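Local structure of putative ubiquinone biosynthesis protein (Nostoc punctiforme, 3MSQ) at residues A[68-73]-A[203-208]. The protein belongs to the Coq4 family and is probably involved in ubiquinone (coenzyme Q) biosynthesis, although its precise role is not established. Sequence-based numbering, arbitrary orientation.
Sequences ERWLPA and WDQLWD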
ATOM      1  N   GLU A  68      -8.036  -9.483  37.639  1.00 52.84           N
ATOM      2  CA  GLU A  68      -9.195  -8.695  38.058  1.00 52.09           C
ATOM      3  C   GLU A  68      -9.976  -8.096  36.870  1.00 55.18           C
ATOM      4  O   GLU A  68     -11.134  -7.694  37.049  1.00 54.96           O
ATOM      5  CB  GLU A  68      -8.749  -7.513  38.921  1.00 53.48           C
ATOM      6  CG  GLU A  68      -7.970  -7.816  40.184  1.00 64.85           C
ATOM      7  CD  GLU A  68      -7.553  -6.531  40.879  1.00 91.47           C
ATOM      8  OE1 GLU A  68      -8.298  -5.524  40.788  1.00 77.67           O
ATOM      9  OE2 GLU A  68      -6.460  -6.525  41.492  1.00 91.08           O
ATOM     10  N   ARG A  69      -9.320  -7.967  35.686  1.00 50.02           N
ATOM     11  CA  ARG A  69      -9.832  -7.286  34.486  1.00 48.73           C
ATOM     12  C   ARG A  69     -10.195  -5.874  34.912  1.00 55.14           C
ATOM     13  O   ARG A  69     -11.288  -5.372  34.642  1.00 57.05           O
ATOM     14  CB  ARG A  69     -10.980  -8.029  33.796  1.00 46.06           C
ATOM     15  CG  ARG A  69     -10.585  -9.398  33.262  1.00 52.35           C
ATOM     16  CD  ARG A  69      -9.975  -9.301  31.890  1.00 52.09           C
ATOM     17  NE  ARG A  69      -9.799 -10.591  31.221  1.00 59.51           N
ATOM     18  CZ  ARG A  69     -10.733 -11.188  30.485  1.00 67.13           C
ATOM     19  NH1 ARG A  69     -11.944 -10.654  30.375  1.00 55.15           N
ATOM     20  NH2 ARG A  69     -10.473 -12.338  29.879  1.00 47.18           N
ATOM     21  N   TRP A  70      -9.258  -5.275  35.671  1.00 51.02           N
ATOM     22  CA  TRP A  70      -9.318  -3.956  36.274  1.00 50.81           C
ATOM     23  C   TRP A  70      -9.434  -2.876  35.233  1.00 54.01           C
ATOM     24  O   TRP A  70      -8.637  -2.835  34.286  1.00 55.52           O
ATOM     25  CB  TRP A  70      -8.068  -3.703  37.155  1.00 50.10           C
ATOM     26  CG  TRP A  70      -8.092  -2.369  37.846  1.00 52.04           C
ATOM     27  CD1 TRP A  70      -8.631  -2.093  39.066  1.00 55.96           C
ATOM     28  CD2 TRP A  70      -7.653  -1.108  37.307  1.00 52.15           C
ATOM     29  NE1 TRP A  70      -8.543  -0.740  39.330  1.00 55.95           N
ATOM     30  CE2 TRP A  70      -7.958  -0.114  38.263  1.00 56.42           C
ATOM     31  CE3 TRP A  70      -7.031  -0.719  36.105  1.00 53.26           C
ATOM     32  CZ2 TRP A  70      -7.662   1.231  38.059  1.00 55.66           C
ATOM     33  CZ3 TRP A  70      -6.744   0.616  35.903  1.00 54.54           C
ATOM     34  CH2 TRP A  70      -7.058   1.575  36.873  1.00 55.70           C
ATOM     35  N   LEU A  71     -10.373  -1.949  35.446  1.00 47.35           N
ATOM     36  CA  LEU A  71     -10.548  -0.769  34.594  1.00 45.25           C
ATOM     37  C   LEU A  71     -10.835   0.400  35.525  1.00 46.62           C
ATOM     38  O   LEU A  71     -11.398   0.173  36.587  1.00 46.94           O
ATOM     39  CB  LEU A  71     -11.660  -0.973  33.558  1.00 45.40           C
ATOM     40  CG  LEU A  71     -11.350  -1.933  32.405  1.00 48.80           C
ATOM     41  CD1 LEU A  71     -12.593  -2.259  31.638  1.00 48.38           C
ATOM     42  CD2 LEU A  71     -10.259  -1.388  31.491  1.00 47.61           C
ATOM     43  N   PRO A  72     -10.399   1.635  35.218  1.00 42.85           N
ATOM     44  CA  PRO A  72     -10.593   2.737  36.168  1.00 43.48           C
ATOM     45  C   PRO A  72     -12.050   3.149  36.395  1.00 50.80           C
ATOM     46  O   PRO A  72     -12.868   3.121  35.476  1.00 51.17           O
ATOM     47  CB  PRO A  72      -9.744   3.863  35.580  1.00 44.70           C
ATOM     48  CG  PRO A  72      -9.690   3.570  34.145  1.00 47.98           C
ATOM     49  CD  PRO A  72      -9.677   2.093  34.016  1.00 43.71           C
ATOM     50  N   ALA A  73     -12.363   3.511  37.657  1.00 48.93           N
ATOM     51  CA  ALA A  73     -13.678   3.960  38.101  1.00 49.48           C
ATOM     52  C   ALA A  73     -14.057   5.262  37.391  1.00 56.91           C
ATOM     53  O   ALA A  73     -13.175   6.009  36.978  1.00 57.06           O
ATOM     54  CB  ALA A  73     -13.681   4.149  39.605  1.00 50.33           C
ATOM     55  N   TRP A 203      -4.514   3.546  38.425  1.00 57.78           N
ATOM     56  CA  TRP A 203      -4.631   5.007  38.310  1.00 59.46           C
ATOM     57  C   TRP A 203      -5.738   5.703  39.104  1.00 60.25           C
ATOM     58  O   TRP A 203      -5.490   6.774  39.654  1.00 58.53           O
ATOM     59  CB  TRP A 203      -4.636   5.454  36.830  1.00 59.30           C
ATOM     60  CG  TRP A 203      -3.421   5.028  36.060  1.00 60.83           C
ATOM     61  CD1 TRP A 203      -3.345   4.039  35.121  1.00 63.45           C
ATOM     62  CD2 TRP A 203      -2.096   5.537  36.215  1.00 61.29           C
ATOM     63  NE1 TRP A 203      -2.054   3.918  34.663  1.00 63.11           N
ATOM     64  CE2 TRP A 203      -1.264   4.828  35.317  1.00 64.97           C
ATOM     65  CE3 TRP A 203      -1.520   6.517  37.042  1.00 63.66           C
ATOM     66  CZ2 TRP A 203       0.111   5.080  35.210  1.00 64.60           C
ATOM     67  CZ3 TRP A 203      -0.160   6.770  36.932  1.00 65.51           C
ATOM     68  CH2 TRP A 203       0.639   6.062  36.021  1.00 65.59           C
ATOM     69  N   ASP A 204      -6.949   5.099  39.169  1.00 56.32           N
ATOM     70  CA  ASP A 204      -8.092   5.669  39.890  1.00 55.95           C
ATOM     71  C   ASP A 204      -7.845   5.875  41.396  1.00 61.54           C
ATOM     72  O   ASP A 204      -8.534   6.678  42.015  1.00 62.47           O
ATOM     73  CB  ASP A 204      -9.405   4.928  39.573  1.00 56.57           C
ATOM     74  CG  ASP A 204      -9.518   3.473  39.989  1.00 59.01           C
ATOM     75  OD1 ASP A 204      -8.627   2.986  40.723  1.00 58.24           O
ATOM     76  OD2 ASP A 204     -10.517   2.834  39.622  1.00 64.78           O
ATOM     77  N   GLN A 205      -6.818   5.196  41.955  1.00 58.48           N
ATOM     78  CA  GLN A 205      -6.382   5.286  43.357  1.00 58.93           C
ATOM     79  C   GLN A 205      -5.264   6.341  43.569  1.00 63.54           C
ATOM     80  O   GLN A 205      -4.851   6.596  44.710  1.00 63.31           O
ATOM     81  CB  GLN A 205      -5.907   3.903  43.836  1.00 59.70           C
ATOM     82  CG  GLN A 205      -7.041   2.965  44.233  1.00 70.94           C
ATOM     83  CD  GLN A 205      -6.679   1.521  44.013  1.00 91.01           C
ATOM     84  OE1 GLN A 205      -7.371   0.804  43.265  1.00 94.06           O
ATOM     85  NE2 GLN A 205      -5.578   1.062  44.644  1.00 67.95           N
ATOM     86  N   LEU A 206      -4.782   6.943  42.467  1.00 59.73           N
ATOM     87  CA  LEU A 206      -3.694   7.920  42.500  1.00 59.79           C
ATOM     88  C   LEU A 206      -4.104   9.374  42.188  1.00 65.79           C
ATOM     89  O   LEU A 206      -3.234  10.246  42.196  1.00 66.15           O
ATOM     90  CB  LEU A 206      -2.546   7.475  41.557  1.00 58.49           C
ATOM     91  CG  LEU A 206      -1.854   6.133  41.812  1.00 60.78           C
ATOM     92  CD1 LEU A 206      -0.895   5.805  40.678  1.00 59.75           C
ATOM     93  CD2 LEU A 206      -1.108   6.132  43.128  1.00 62.03           C
ATOM     94  N   TRP A 207      -5.406   9.645  41.925  1.00 63.15           N
ATOM     95  CA  TRP A 207      -5.894  10.995  41.600  1.00 63.37           C
ATOM     96  C   TRP A 207      -5.523  12.046  42.676  1.00 67.46           C
ATOM     97  O   TRP A 207      -5.240  13.191  42.331  1.00 67.81           O
ATOM     98  CB  TRP A 207      -7.421  11.005  41.411  1.00 62.08           C
ATOM     99  CG  TRP A 207      -7.989  10.271  40.225  1.00 61.55           C
ATOM    100  CD1 TRP A 207      -8.980   9.335  40.260  1.00 63.68           C
ATOM    101  CD2 TRP A 207      -7.743  10.541  38.834  1.00 60.79           C
ATOM    102  NE1 TRP A 207      -9.338   8.974  38.985  1.00 62.43           N
ATOM    103  CE2 TRP A 207      -8.594   9.696  38.086  1.00 63.86           C
ATOM    104  CE3 TRP A 207      -6.867  11.390  38.144  1.00 62.01           C
ATOM    105  CZ2 TRP A 207      -8.579   9.663  36.681  1.00 62.26           C
ATOM    106  CZ3 TRP A 207      -6.859  11.362  36.755  1.00 62.76           C
ATOM    107  CH2 TRP A 207      -7.706  10.504  36.039  1.00 62.50           C
ATOM    108  N   ASP A 208      -5.538  11.644  43.969  1.00 63.06           N
ATOM    109  CA  ASP A 208      -5.258  12.469  45.149  1.00 63.85           C
ATOM    110  C   ASP A 208      -3.776  12.444  45.591  1.00 68.25           C
ATOM    111  O   ASP A 208      -3.447  12.962  46.664  1.00 69.01           O
ATOM    112  CB  ASP A 208      -6.173  12.035  46.316  1.00 66.44           C
ATOM    113  CG  ASP A 208      -5.894  10.644  46.875  1.00 81.24           C
ATOM    114  OD1 ASP A 208      -5.996   9.653  46.103  1.00 83.13           O
ATOM    115  OD2 ASP A 208      -5.605  10.540  48.089  1.00 87.33           O
TER
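D204 is the residue to start from: it sits in the short 3-10 segment 203-205, and its carboxylate reaches two residues of the 68-73 loop at once. OD2 accepts a hydrogen bond from the backbone N of A73 at 2.8 Å, close to straight (161°) and made through the anti lone pair, the one turned away from OD1. The other oxygen, OD1, lies in the plane of the W70 indole at its edge, 3.3 Å from CZ2 of W70. The two side chains meet tip to tip, with carboxylate and ring planes almost perpendicular at 82°. Each torsion serves this: CG of W70 is anti to its backbone N (chi1 -178°), so the indole extends across the gap, while CG of D204 takes the crowded position between its own backbone N and carbonyl carbon.

The tightly packed part centres on the buried W70 and on D204. CH2 of W70 approaches the backbone N of W203 at 3.6 Å, P72 N lies over one face of the W70 ring, off toward its rim, and L121 of helix 114-133 also touches the side chain. Beside the carboxylate, CB of P72 meets CB of D204 at 4.1 Å. An alanine in place of D204 would lose the bond to A73 N and the oxygen at the indole edge, and would probably loosen the grip between the two loops.

Toward solvent the contact thins out. The anchored A73 lies at the exposed margin, its CB merely alongside OD2 of D204, and exposed Q205 brings OE1 only to 4.4 Å from NE1 of W70. Nearby, a salt bridge from E68 to K202 gives a second tie between the two regions. This is side-chain-to-backbone bracing of two interhelical loops in an all-helical Coq4-family fold, joining the link between helices 60-68 and 77-81 to the one preceding helix 211-218.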